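Local coordinates for N-acetyltransferase (Staphylococcus aureus subsp. aureus, PDB 4M85), which probably transfers an acetyl group from acetyl-coenzyme A to an acceptor that is not known, as a member of the GNAT family of N-acetyltransferases, at residues K33-D38 with E95-Y100; L41-K46 with L91-E96; T52-Y57 with T102-K107; I73-G78 with D112-E117. One frame throughout, in Å; residues are numbered along the deposited sequence.

Contact 1 of 4, residues K33-D38 with E95-Y100; sequences KHLPKD and EEIKQY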
loop_
_atom_site.group_PDB
_atom_site.type_symbol
_atom_site.label_atom_id
_atom_site.label_comp_id
_atom_site.label_asym_id
_atom_site.label_seq_id
_atom_site.Cartn_x
_atom_site.Cartn_y
_atom_site.Cartn_z
ATOM N N LYS A 33 -9.234 -10.878 10.006
ATOM C CA LYS A 33 -10.457 -11.194 10.748
ATOM C C LYS A 33 -10.268 -12.233 11.841
ATOM O O LYS A 33 -10.870 -12.101 12.898
ATOM C CB LYS A 33 -11.579 -11.635 9.799
ATOM C CG LYS A 33 -12.625 -10.566 9.516
ATOM C CD LYS A 33 -12.028 -9.188 9.241
ATOM C CE LYS A 33 -13.117 -8.154 9.007
ATOM N NZ LYS A 33 -12.586 -6.776 9.177
ATOM N N HIS A 34 -9.415 -13.231 11.611
ATOM C CA HIS A 34 -9.310 -14.373 12.519
ATOM C C HIS A 34 -8.017 -14.481 13.298
ATOM O O HIS A 34 -7.886 -15.382 14.115
ATOM C CB HIS A 34 -9.561 -15.669 11.749
ATOM C CG HIS A 34 -10.960 -15.782 11.246
ATOM N ND1 HIS A 34 -11.299 -15.530 9.937
ATOM C CD2 HIS A 34 -12.117 -16.058 11.891
ATOM C CE1 HIS A 34 -12.603 -15.672 9.789
ATOM N NE2 HIS A 34 -13.123 -15.993 10.959
ATOM N N LEU A 35 -7.066 -13.577 13.076
ATOM C CA LEU A 35 -5.803 -13.638 13.820
ATOM C C LEU A 35 -5.613 -12.428 14.717
ATOM O O LEU A 35 -6.172 -11.363 14.451
ATOM C CB LEU A 35 -4.607 -13.764 12.883
ATOM C CG LEU A 35 -4.566 -15.033 12.039
ATOM C CD1 LEU A 35 -3.546 -14.867 10.932
ATOM C CD2 LEU A 35 -4.245 -16.240 12.908
ATOM N N PRO A 36 -4.833 -12.592 15.798
ATOM C CA PRO A 36 -4.654 -11.484 16.738
ATOM C C PRO A 36 -3.897 -10.348 16.065
ATOM O O PRO A 36 -2.940 -10.611 15.339
ATOM C CB PRO A 36 -3.807 -12.088 17.863
ATOM C CG PRO A 36 -3.805 -13.563 17.653
ATOM C CD PRO A 36 -4.056 -13.784 16.190
ATOM N N LYS A 37 -4.340 -9.121 16.306
ATOM C CA LYS A 37 -3.742 -7.901 15.755
ATOM C C LYS A 37 -2.273 -7.803 16.068
ATOM O O LYS A 37 -1.500 -7.280 15.273
ATOM C CB LYS A 37 -4.410 -6.634 16.335
ATOM C CG LYS A 37 -5.937 -6.627 16.277
ATOM C CD LYS A 37 -6.531 -5.221 16.166
ATOM C CE LYS A 37 -7.893 -5.186 15.461
ATOM N NZ LYS A 37 -8.819 -6.278 15.854
ATOM N N ASP A 38 -1.906 -8.275 17.252
ATOM C CA ASP A 38 -0.537 -8.224 17.715
ATOM C C ASP A 38 0.349 -8.977 16.756
ATOM O O ASP A 38 1.441 -8.517 16.404
ATOM C CB ASP A 38 -0.422 -8.878 19.096
ATOM C CG ASP A 38 0.881 -8.549 19.789
ATOM O OD1 ASP A 38 1.407 -9.433 20.491
ATOM O OD2 ASP A 38 1.372 -7.413 19.637
ATOM N N GLU A 95 3.514 -20.122 13.561
ATOM C CA GLU A 95 2.878 -21.107 12.716
ATOM C C GLU A 95 1.403 -20.764 12.500
ATOM O O GLU A 95 0.804 -21.080 11.470
ATOM C CB GLU A 95 3.026 -22.501 13.358
ATOM C CG GLU A 95 2.967 -23.646 12.363
ATOM C CD GLU A 95 4.098 -23.610 11.352
ATOM O OE1 GLU A 95 5.162 -23.007 11.640
ATOM O OE2 GLU A 95 3.922 -24.179 10.255
ATOM N N GLU A 96 0.829 -20.087 13.474
ATOM C CA GLU A 96 -0.574 -19.757 13.444
ATOM C C GLU A 96 -0.918 -18.772 12.318
ATOM O O GLU A 96 -1.997 -18.857 11.732
ATOM C CB GLU A 96 -0.974 -19.180 14.800
ATOM C CG GLU A 96 -2.458 -18.932 14.948
ATOM C CD GLU A 96 -2.813 -18.493 16.355
ATOM O OE1 GLU A 96 -1.918 -18.514 17.231
ATOM O OE2 GLU A 96 -3.986 -18.124 16.579
ATOM N N ILE A 97 -0.022 -17.836 12.011
ATOM C CA ILE A 97 -0.255 -16.974 10.864
ATOM C C ILE A 97 0.217 -17.637 9.567
ATOM O O ILE A 97 -0.405 -17.437 8.522
ATOM C CB ILE A 97 0.348 -15.567 11.032
ATOM C CG1 ILE A 97 -0.137 -14.646 9.907
ATOM C CG2 ILE A 97 1.864 -15.618 11.088
ATOM C CD1 ILE A 97 -0.112 -13.191 10.293
ATOM N N LYS A 98 1.294 -18.426 9.634
ATOM C CA LYS A 98 1.822 -19.104 8.445
ATOM C C LYS A 98 0.796 -20.028 7.820
ATOM O O LYS A 98 0.828 -20.246 6.611
ATOM C CB LYS A 98 3.094 -19.892 8.771
ATOM C CG LYS A 98 4.291 -19.007 9.089
ATOM C CD LYS A 98 5.531 -19.819 9.457
ATOM C CE LYS A 98 6.412 -20.130 8.264
ATOM N NZ LYS A 98 7.208 -18.953 7.796
ATOM N N GLN A 99 -0.120 -20.570 8.625
ATOM C CA GLN A 99 -1.164 -21.459 8.092
ATOM C C GLN A 99 -2.094 -20.752 7.088
ATOM O O GLN A 99 -2.673 -21.397 6.210
ATOM C CB GLN A 99 -1.962 -22.122 9.226
ATOM C CG GLN A 99 -2.877 -21.181 10.001
ATOM C CD GLN A 99 -3.101 -21.588 11.462
ATOM O OE1 GLN A 99 -2.498 -22.545 11.961
ATOM N NE2 GLN A 99 -3.972 -20.849 12.156
ATOM N N TYR A 100 -2.206 -19.427 7.178
ATOM C CA TYR A 100 -3.083 -18.693 6.258
ATOM C C TYR A 100 -2.521 -18.510 4.845
ATOM O O TYR A 100 -3.246 -18.113 3.940
ATOM C CB TYR A 100 -3.495 -17.362 6.873
ATOM C CG TYR A 100 -4.593 -17.549 7.886
ATOM C CD1 TYR A 100 -4.303 -17.890 9.210
ATOM C CD2 TYR A 100 -5.927 -17.439 7.517
ATOM C CE1 TYR A 100 -5.315 -18.083 10.141
ATOM C CE2 TYR A 100 -6.946 -17.632 8.440
ATOM C CZ TYR A 100 -6.637 -17.952 9.750
ATOM O OH TYR A 100 -7.646 -18.143 10.668
#
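This is helix-to-loop packing at the edge of a GNAT fold. The break between helices 30-34 and 37-49 meets the short helix 95-98 and the residues after it. L35, the first residue to leave helical geometry, carries the contact. Its CG lies beside the backbone N and anti to the carbonyl carbon (chi1 -63°), and with chi2 at 166° both methyls lie against the CD1-CE1 side of the Y100 ring. CD1 of L35 is 3.6 Å from CD1 of Y100, and CD2 of L35 is 3.5 Å from CE1 of Y100. Leucine and tyrosine meet tip to tip. CD1 of L35 also rests 3.6 Å from CG1 of I97, and these two side chains cross at about a right angle. CD2 of L35 also sits 3.6 Å from the carbonyl O of E96. I97 has CG1 anti to its backbone N (chi1 -170°), and this puts the CG1 branch against L35. M39 and V40 of helix 37-49 and L31 of helix 30-34 also touch I97, so the leucine and isoleucine belong to one small apolar cluster. E96 is extended. CG of E96 lies 3.8 Å from CD2 of L35, while the carboxylate runs on toward P36, the N-cap residue of helix 37-49. No hydrogen bond joins the two segments. The ring of Y100 ends across H34, with OH of Y100 3.3 Å from CB of H34.

Contact 2 of 4, residues L41-K46 with L91-E96; sequences LDAIEK and LDLPEE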
loop_
_atom_site.group_PDB
_atom_site.type_symbol
_atom_site.label_atom_id
_atom_site.label_comp_id
_atom_site.label_asym_id
_atom_site.label_seq_id
_atom_site.Cartn_x
_atom_site.Cartn_y
_atom_site.Cartn_z
ATOM N N LEU A 41 0.410 -7.408 13.090
ATOM C CA LEU A 41 1.266 -6.217 13.068
ATOM C C LEU A 41 2.743 -6.582 13.054
ATOM O O LEU A 41 3.509 -6.090 12.217
ATOM C CB LEU A 41 0.961 -5.304 14.274
ATOM C CG LEU A 41 -0.352 -4.524 14.196
ATOM C CD1 LEU A 41 -0.614 -3.759 15.498
ATOM C CD2 LEU A 41 -0.331 -3.557 13.012
ATOM N N ASP A 42 3.154 -7.423 14.001
ATOM C CA ASP A 42 4.504 -7.961 13.989
ATOM C C ASP A 42 4.881 -8.498 12.598
ATOM O O ASP A 42 5.974 -8.252 12.099
ATOM C CB ASP A 42 4.644 -9.073 15.024
ATOM C CG ASP A 42 5.998 -9.706 14.991
ATOM O OD1 ASP A 42 6.983 -9.045 15.373
ATOM O OD2 ASP A 42 6.088 -10.865 14.565
ATOM N N ALA A 43 3.976 -9.241 11.984
ATOM C CA ALA A 43 4.254 -9.794 10.661
ATOM C C ALA A 43 4.460 -8.715 9.584
ATOM O O ALA A 43 5.385 -8.832 8.764
ATOM C CB ALA A 43 3.171 -10.754 10.251
ATOM N N ILE A 44 3.581 -7.705 9.558
ATOM C CA ILE A 44 3.679 -6.638 8.556
ATOM C C ILE A 44 4.954 -5.849 8.786
ATOM O O ILE A 44 5.639 -5.507 7.841
ATOM C CB ILE A 44 2.438 -5.690 8.571
ATOM C CG1 ILE A 44 1.163 -6.439 8.217
ATOM C CG2 ILE A 44 2.571 -4.550 7.589
ATOM C CD1 ILE A 44 -0.098 -5.823 8.816
ATOM N N GLU A 45 5.279 -5.574 10.046
ATOM C CA GLU A 45 6.495 -4.889 10.402
ATOM C C GLU A 45 7.708 -5.624 9.821
ATOM O O GLU A 45 8.608 -5.012 9.257
ATOM C CB GLU A 45 6.660 -4.823 11.922
ATOM C CG GLU A 45 5.678 -3.913 12.657
ATOM C CD GLU A 45 5.617 -4.210 14.146
ATOM O OE1 GLU A 45 6.487 -4.951 14.627
ATOM O OE2 GLU A 45 4.686 -3.724 14.850
ATOM N N LYS A 46 7.726 -6.940 9.974
ATOM C CA LYS A 46 8.844 -7.721 9.448
ATOM C C LYS A 46 8.849 -7.689 7.928
ATOM O O LYS A 46 9.924 -7.691 7.322
ATOM C CB LYS A 46 8.773 -9.174 9.953
ATOM C CG LYS A 46 9.186 -9.333 11.400
ATOM C CD LYS A 46 8.793 -10.707 11.944
ATOM C CE LYS A 46 9.472 -10.992 13.274
ATOM N NZ LYS A 46 8.696 -11.975 14.069
ATOM N N LEU A 91 9.626 -14.545 6.001
ATOM C CA LEU A 91 9.543 -13.825 7.284
ATOM C C LEU A 91 9.562 -14.807 8.449
ATOM O O LEU A 91 9.190 -15.972 8.288
ATOM C CB LEU A 91 8.261 -12.961 7.340
ATOM C CG LEU A 91 8.091 -11.962 6.200
ATOM C CD1 LEU A 91 6.787 -11.166 6.293
ATOM C CD2 LEU A 91 9.312 -11.037 6.149
ATOM N N ASP A 92 9.991 -14.329 9.617
ATOM C CA ASP A 92 10.059 -15.146 10.826
ATOM C C ASP A 92 8.740 -15.005 11.581
ATOM O O ASP A 92 8.583 -14.086 12.395
ATOM C CB ASP A 92 11.212 -14.706 11.738
ATOM C CG ASP A 92 12.533 -14.591 11.008
ATOM O OD1 ASP A 92 12.903 -15.520 10.242
ATOM O OD2 ASP A 92 13.217 -13.567 11.222
ATOM N N LEU A 93 7.823 -15.935 11.318
ATOM C CA LEU A 93 6.431 -15.837 11.713
ATOM C C LEU A 93 5.971 -17.071 12.491
ATOM O O LEU A 93 6.420 -18.181 12.222
ATOM C CB LEU A 93 5.549 -15.682 10.482
ATOM C CG LEU A 93 5.810 -14.436 9.622
ATOM C CD1 LEU A 93 4.824 -14.418 8.470
ATOM C CD2 LEU A 93 5.712 -13.156 10.454
ATOM N N PRO A 94 5.073 -16.868 13.455
ATOM C CA PRO A 94 4.456 -17.990 14.142
ATOM C C PRO A 94 3.611 -18.844 13.211
ATOM O O PRO A 94 3.083 -18.363 12.186
ATOM C CB PRO A 94 3.595 -17.330 15.220
ATOM C CG PRO A 94 3.423 -15.918 14.783
ATOM C CD PRO A 94 4.653 -15.573 14.010
ATOM N N GLU A 95 3.514 -20.122 13.561
ATOM C CA GLU A 95 2.878 -21.107 12.716
ATOM C C GLU A 95 1.403 -20.764 12.500
ATOM O O GLU A 95 0.804 -21.080 11.470
ATOM C CB GLU A 95 3.026 -22.501 13.358
ATOM C CG GLU A 95 2.967 -23.646 12.363
ATOM C CD GLU A 95 4.098 -23.610 11.352
ATOM O OE1 GLU A 95 5.162 -23.007 11.640
ATOM O OE2 GLU A 95 3.922 -24.179 10.255
ATOM N N GLU A 96 0.829 -20.087 13.474
ATOM C CA GLU A 96 -0.574 -19.757 13.444
ATOM C C GLU A 96 -0.918 -18.772 12.318
ATOM O O GLU A 96 -1.997 -18.857 11.732
ATOM C CB GLU A 96 -0.974 -19.180 14.800
ATOM C CG GLU A 96 -2.458 -18.932 14.948
ATOM C CD GLU A 96 -2.813 -18.493 16.355
ATOM O OE1 GLU A 96 -1.918 -18.514 17.231
ATOM O OE2 GLU A 96 -3.986 -18.124 16.579
#
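NZ of K46 is the best-held polar atom here, gripped by two oxygens where helix 37-49 of the GNAT fold lies against the loop leading into helix 95-98. K46 NZ gives a hydrogen bond of 2.7 Å to the backbone O of D92, approaching nearly along the C=O axis (170°). One turn back on its own helix, D42 offers OD2 through the syn lone pair, 2.9 Å from K46 NZ, in a salt bridge. K46 reaches across to D92 with its chain extended beyond CG, and CG lies beside the backbone N (chi1 -75°). The D92 carboxylate is not in contact with NZ, so its opposite charge would add at most a longer-range pull. Leucines on either side of D92 pack on the helix. L93 comes with one methyl, CD2 of L93 lying 3.5 Å from CB of A43. W88 touches both A43 and L93. L91 divides its methyls between two backbone carbonyls: CD1 nears O of A43, and CD2 of L91 sits 3.6 Å from O of K46.

Contact 3 of 4, residues T52-Y57 with T102-K107; sequences TYRTFY and TPLPVK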
loop_
_atom_site.group_PDB
_atom_site.type_symbol
_atom_site.label_atom_id
_atom_site.label_comp_id
_atom_site.label_asym_id
_atom_site.label_seq_id
_atom_site.Cartn_x
_atom_site.Cartn_y
_atom_site.Cartn_z
ATOM N N THR A 52 11.870 -8.683 0.667
ATOM C CA THR A 52 11.257 -7.719 -0.238
ATOM C C THR A 52 9.837 -8.107 -0.595
ATOM O O THR A 52 9.548 -8.553 -1.719
ATOM C CB THR A 52 12.135 -7.477 -1.477
ATOM O OG1 THR A 52 13.461 -7.230 -1.026
ATOM C CG2 THR A 52 11.677 -6.245 -2.261
ATOM N N TYR A 53 8.970 -7.925 0.401
ATOM C CA TYR A 53 7.551 -8.123 0.293
ATOM C C TYR A 53 6.987 -6.877 -0.419
ATOM O O TYR A 53 7.711 -5.906 -0.643
ATOM C CB TYR A 53 6.920 -8.357 1.699
ATOM C CG TYR A 53 5.454 -8.616 1.604
ATOM C CD1 TYR A 53 4.986 -9.678 0.880
ATOM C CD2 TYR A 53 4.531 -7.763 2.191
ATOM C CE1 TYR A 53 3.637 -9.900 0.731
ATOM C CE2 TYR A 53 3.172 -7.981 2.066
ATOM C CZ TYR A 53 2.726 -9.052 1.320
ATOM O OH TYR A 53 1.379 -9.292 1.130
ATOM N N ARG A 54 5.735 -6.946 -0.843
ATOM C CA ARG A 54 5.005 -5.770 -1.370
ATOM C C ARG A 54 5.298 -4.491 -0.574
ATOM O O ARG A 54 5.628 -3.417 -1.143
ATOM C CB ARG A 54 3.507 -6.041 -1.294
ATOM C CG ARG A 54 2.940 -6.966 -2.361
ATOM C CD ARG A 54 1.523 -7.329 -1.984
ATOM N NE ARG A 54 0.947 -8.403 -2.792
ATOM C CZ ARG A 54 0.239 -8.237 -3.911
ATOM N NH1 ARG A 54 -0.000 -7.025 -4.412
ATOM N NH2 ARG A 54 -0.264 -9.299 -4.520
ATOM N N THR A 55 5.188 -4.614 0.750
ATOM C CA THR A 55 5.393 -3.481 1.661
ATOM C C THR A 55 6.853 -3.227 2.075
ATOM O O THR A 55 7.089 -2.561 3.077
ATOM C CB THR A 55 4.498 -3.631 2.911
ATOM O OG1 THR A 55 4.771 -4.865 3.542
ATOM C CG2 THR A 55 3.046 -3.635 2.534
ATOM N N PHE A 56 7.835 -3.721 1.316
ATOM C CA PHE A 56 9.228 -3.365 1.615
ATOM C C PHE A 56 9.368 -1.859 1.740
ATOM O O PHE A 56 8.739 -1.126 0.992
ATOM C CB PHE A 56 10.221 -3.848 0.550
ATOM C CG PHE A 56 11.607 -4.120 1.084
ATOM C CD1 PHE A 56 12.750 -3.793 0.344
ATOM C CD2 PHE A 56 11.789 -4.784 2.317
ATOM C CE1 PHE A 56 14.036 -4.095 0.837
ATOM C CE2 PHE A 56 13.046 -5.062 2.809
ATOM C CZ PHE A 56 14.184 -4.722 2.073
ATOM N N TYR A 57 10.203 -1.407 2.669
ATOM C CA TYR A 57 10.421 0.035 2.877
ATOM C C TYR A 57 10.995 0.703 1.641
ATOM O O TYR A 57 10.832 1.916 1.458
ATOM C CB TYR A 57 11.301 0.326 4.123
ATOM C CG TYR A 57 12.767 0.018 3.956
ATOM C CD1 TYR A 57 13.264 -1.233 4.260
ATOM C CD2 TYR A 57 13.658 0.987 3.507
ATOM C CE1 TYR A 57 14.597 -1.530 4.111
ATOM C CE2 TYR A 57 14.999 0.700 3.336
ATOM C CZ TYR A 57 15.464 -0.562 3.640
ATOM O OH TYR A 57 16.786 -0.878 3.474
ATOM N N THR A 102 0.043 -16.562 2.140
ATOM C CA THR A 102 0.435 -15.183 1.995
ATOM C C THR A 102 -0.854 -14.320 1.959
ATOM O O THR A 102 -1.915 -14.777 1.512
ATOM C CB THR A 102 1.378 -14.967 0.785
ATOM O OG1 THR A 102 0.647 -15.016 -0.442
ATOM C CG2 THR A 102 2.495 -16.013 0.767
ATOM N N PRO A 103 -0.769 -13.091 2.478
ATOM C CA PRO A 103 -1.956 -12.247 2.717
ATOM C C PRO A 103 -2.669 -11.735 1.471
ATOM O O PRO A 103 -3.865 -11.461 1.545
ATOM C CB PRO A 103 -1.417 -11.054 3.523
ATOM C CG PRO A 103 0.046 -11.220 3.627
ATOM C CD PRO A 103 0.484 -12.489 2.961
ATOM N N LEU A 104 -1.964 -11.628 0.340
ATOM C CA LEU A 104 -2.539 -11.028 -0.868
ATOM C C LEU A 104 -2.147 -11.785 -2.152
ATOM O O LEU A 104 -1.397 -11.261 -2.960
ATOM C CB LEU A 104 -2.114 -9.543 -0.937
ATOM C CG LEU A 104 -2.777 -8.530 0.012
ATOM C CD1 LEU A 104 -1.915 -7.278 0.139
ATOM C CD2 LEU A 104 -4.179 -8.133 -0.443
ATOM N N PRO A 105 -2.637 -13.044 -2.326
ATOM C CA PRO A 105 -2.312 -13.895 -3.490
ATOM C C PRO A 105 -2.760 -13.381 -4.852
ATOM O O PRO A 105 -2.113 -13.706 -5.855
ATOM C CB PRO A 105 -3.059 -15.203 -3.195
ATOM C CG PRO A 105 -4.137 -14.825 -2.216
ATOM C CD PRO A 105 -3.501 -13.765 -1.370
ATOM N N VAL A 106 -3.845 -12.602 -4.897
ATOM C CA VAL A 106 -4.396 -12.126 -6.156
ATOM C C VAL A 106 -3.453 -11.098 -6.791
ATOM O O VAL A 106 -2.874 -10.241 -6.093
ATOM C CB VAL A 106 -5.820 -11.552 -5.978
ATOM C CG1 VAL A 106 -6.410 -11.100 -7.322
ATOM C CG2 VAL A 106 -6.745 -12.594 -5.342
ATOM N N LYS A 107 -3.295 -11.217 -8.107
ATOM C CA LYS A 107 -2.530 -10.295 -8.922
ATOM C C LYS A 107 -3.412 -9.068 -9.148
ATOM O O LYS A 107 -4.381 -9.128 -9.904
ATOM C CB LYS A 107 -2.158 -10.956 -10.271
ATOM C CG LYS A 107 -1.056 -10.256 -11.061
ATOM C CD LYS A 107 -0.707 -11.043 -12.327
ATOM C CE LYS A 107 0.436 -10.411 -13.117
ATOM N NZ LYS A 107 -0.022 -9.320 -14.020
#
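Two loops of the GNAT fold meet here, and the guanidinium of R54 bridges them. R54 opens the corner of a type I beta turn from Y53 to F56. Its chain is extended from CG to NE and carries NH2 to two backbone carbonyls of the other loop. The stronger partners are acids: E85 takes NE and E81 takes NH1 in salt bridges from helix 81-86. The two acids probably offset the charge of the buried R54. E85 also accepts from OH of Y53, OG1 of T102 and N of L104, so one carboxylate serves both loops. Y53 has CG anti to its backbone N (chi1 -178°), and its ring meets P103 tip to tip, with OH of Y53 3.4 Å from CG of P103. CB of L104 covers one face of the guanidinium, 3.8 Å from NE of R54. NH2 of R54 gives a weak, bent hydrogen bond to O of L104 (2.8 Å, 126° at the hydrogen). A second weak one, 3.2 Å, runs from NH2 of R54 to O of V106, which lies at the guanidinium edge.

Contact 4 of 4, residues I73-G78 with D112-E117; sequences IISYSG and DEYYIE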
loop_
_atom_site.group_PDB
_atom_site.type_symbol
_atom_site.label_atom_id
_atom_site.label_comp_id
_atom_site.label_asym_id
_atom_site.label_seq_id
_atom_site.Cartn_x
_atom_site.Cartn_y
_atom_site.Cartn_z
ATOM N N ILE A 73 2.740 5.988 0.929
ATOM C CA ILE A 73 2.336 5.518 -0.382
ATOM C C ILE A 73 3.246 4.353 -0.809
ATOM O O ILE A 73 4.448 4.440 -0.661
ATOM C CB ILE A 73 2.326 6.649 -1.439
ATOM C CG1 ILE A 73 1.743 6.127 -2.742
ATOM C CG2 ILE A 73 3.721 7.241 -1.671
ATOM C CD1 ILE A 73 1.172 7.197 -3.649
ATOM N N ILE A 74 2.649 3.266 -1.313
ATOM C CA ILE A 74 3.391 1.993 -1.543
ATOM C C ILE A 74 3.214 1.618 -3.004
ATOM O O ILE A 74 2.103 1.509 -3.465
ATOM C CB ILE A 74 2.839 0.829 -0.672
ATOM C CG1 ILE A 74 2.731 1.270 0.784
ATOM C CG2 ILE A 74 3.710 -0.429 -0.794
ATOM C CD1 ILE A 74 2.203 0.222 1.753
ATOM N N SER A 75 4.334 1.443 -3.713
ATOM C CA SER A 75 4.331 1.166 -5.139
ATOM C C SER A 75 5.552 0.338 -5.554
ATOM O O SER A 75 6.579 0.413 -4.918
ATOM C CB SER A 75 4.319 2.461 -5.918
ATOM O OG SER A 75 5.523 3.188 -5.739
ATOM N N TYR A 76 5.400 -0.425 -6.631
ATOM C CA TYR A 76 6.432 -1.361 -7.138
ATOM C C TYR A 76 5.996 -1.872 -8.521
ATOM O O TYR A 76 4.814 -1.731 -8.896
ATOM C CB TYR A 76 6.619 -2.535 -6.163
ATOM C CG TYR A 76 5.312 -3.078 -5.655
ATOM C CD1 TYR A 76 4.837 -2.745 -4.399
ATOM C CD2 TYR A 76 4.524 -3.897 -6.447
ATOM C CE1 TYR A 76 3.612 -3.197 -3.945
ATOM C CE2 TYR A 76 3.307 -4.364 -5.994
ATOM C CZ TYR A 76 2.850 -4.003 -4.747
ATOM O OH TYR A 76 1.630 -4.486 -4.316
ATOM N N SER A 77 6.913 -2.487 -9.282
ATOM C CA SER A 77 6.560 -2.917 -10.644
ATOM C C SER A 77 5.510 -3.991 -10.633
ATOM O O SER A 77 5.581 -4.935 -9.842
ATOM C CB SER A 77 7.785 -3.417 -11.452
ATOM O OG SER A 77 8.494 -4.380 -10.713
ATOM N N GLY A 78 4.540 -3.858 -11.528
ATOM C CA GLY A 78 3.530 -4.890 -11.714
ATOM C C GLY A 78 4.117 -6.226 -12.169
ATOM O O GLY A 78 3.608 -7.293 -11.827
ATOM N N ASP A 112 2.844 -4.320 -17.437
ATOM C CA ASP A 112 3.431 -3.078 -17.982
ATOM C C ASP A 112 3.208 -1.850 -17.105
ATOM O O ASP A 112 3.366 -0.716 -17.586
ATOM C CB ASP A 112 2.905 -2.792 -19.400
ATOM C CG ASP A 112 1.409 -2.502 -19.437
ATOM O OD1 ASP A 112 0.650 -3.063 -18.615
ATOM O OD2 ASP A 112 0.985 -1.733 -20.329
ATOM N N GLU A 113 2.882 -2.068 -15.828
ATOM C CA GLU A 113 2.533 -0.985 -14.891
ATOM C C GLU A 113 3.467 -0.889 -13.698
ATOM O O GLU A 113 3.957 -1.892 -13.198
ATOM C CB GLU A 113 1.103 -1.181 -14.329
ATOM C CG GLU A 113 -0.008 -1.182 -15.368
ATOM C CD GLU A 113 -1.354 -1.625 -14.853
ATOM O OE1 GLU A 113 -1.484 -2.160 -13.718
ATOM O OE2 GLU A 113 -2.309 -1.458 -15.631
ATOM N N TYR A 114 3.700 0.343 -13.243
ATOM C CA TYR A 114 4.231 0.578 -11.915
ATOM C C TYR A 114 3.031 0.814 -10.986
ATOM O O TYR A 114 2.409 1.897 -10.995
ATOM C CB TYR A 114 5.224 1.728 -11.930
ATOM C CG TYR A 114 6.336 1.514 -10.960
ATOM C CD1 TYR A 114 7.532 0.911 -11.350
ATOM C CD2 TYR A 114 6.181 1.886 -9.613
ATOM C CE1 TYR A 114 8.550 0.690 -10.424
ATOM C CE2 TYR A 114 7.193 1.689 -8.683
ATOM C CZ TYR A 114 8.373 1.097 -9.085
ATOM O OH TYR A 114 9.341 0.915 -8.122
ATOM N N TYR A 115 2.693 -0.235 -10.233
ATOM C CA TYR A 115 1.455 -0.315 -9.448
ATOM C C TYR A 115 1.577 0.386 -8.117
ATOM O O TYR A 115 2.490 0.117 -7.336
ATOM C CB TYR A 115 1.065 -1.788 -9.188
ATOM C CG TYR A 115 -0.200 -2.004 -8.380
ATOM C CD1 TYR A 115 -1.414 -1.429 -8.770
ATOM C CD2 TYR A 115 -0.202 -2.831 -7.248
ATOM C CE1 TYR A 115 -2.578 -1.652 -8.058
ATOM C CE2 TYR A 115 -1.357 -3.060 -6.539
ATOM C CZ TYR A 115 -2.530 -2.454 -6.945
ATOM O OH TYR A 115 -3.665 -2.662 -6.256
ATOM N N ILE A 116 0.622 1.271 -7.855
ATOM C CA ILE A 116 0.507 1.933 -6.583
ATOM C C ILE A 116 -0.550 1.146 -5.810
ATOM O O ILE A 116 -1.739 1.268 -6.068
ATOM C CB ILE A 116 0.057 3.387 -6.752
ATOM C CG1 ILE A 116 1.053 4.161 -7.631
ATOM C CG2 ILE A 116 -0.027 4.051 -5.395
ATOM C CD1 ILE A 116 0.553 5.494 -8.119
ATOM N N GLU A 117 -0.095 0.359 -4.851
ATOM C CA GLU A 117 -0.955 -0.540 -4.121
ATOM C C GLU A 117 -1.765 0.185 -3.034
ATOM O O GLU A 117 -2.931 -0.131 -2.822
ATOM C CB GLU A 117 -0.099 -1.643 -3.471
ATOM C CG GLU A 117 -0.895 -2.683 -2.691
ATOM C CD GLU A 117 -0.041 -3.474 -1.690
ATOM O OE1 GLU A 117 1.107 -3.838 -1.994
ATOM O OE2 GLU A 117 -0.534 -3.743 -0.585
HETATM O O HOH W 1 8.679 1.920 -5.517
#
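OH of Y76 donates a very short hydrogen bond, 2.5 Å, to OE1 of E117. The carboxylate oxygen lies near the ring plane at its edge, but is itself met from above the carboxylate plane; the planes are 67° apart. The short bond probably polarises the pair. The ring of Y76 gets there from the crowded position between backbone N and carbonyl carbon (chi1 44°). It runs alongside Y115, with CE2 of Y76 4.0 Å from CD2 of Y115. These groups project from antiparallel strands 68-77 and 114-121, neighbours in the GNAT sheet. Y76 and Y115 form a hydrogen-bonded pair: Y76 N reaches Y115 O at 3.0 Å, and Y115 N reaches Y76 O at 2.9 Å. E117 N hydrogen-bonds I74 O, which places the glutamate. G78 N gives E113 O a hydrogen bond of 2.6 Å, nearly along the C=O axis. On the face that carries S75, S77, Y114 and I116, the Y114 ring lies over the Y76-S77 peptide. A water joins its OH to S75 O. CG2 of I116 packs 3.8 Å from CD1 of I73, and L138 of helix 130-140 touches both. Further out, R54 also hydrogen-bonds OH of Y76, and E108 and N150 hold OH of Y115.

In the fold
Contacts 1 and 2 form one patch, with centres 9 Å apart. They share helices 37-49 and 95-98 and residues E95 and E96, and I97 of one touches A43 of the other. The centre of contact 3 is about 13 Å from that of contact 2, and the two do not touch. Contact 4 lies on the central sheet, about 11 Å from contact 3 and 26 Å from contact 1, centre to centre. R54 of contact 3 touches Y76 and E117 of contact 4. The first segments of contacts 1 to 3 precede 73-78, and their second segments lie between 73-78 and 112-117. The two touching pairs are thus joined through the chain within one GNAT domain.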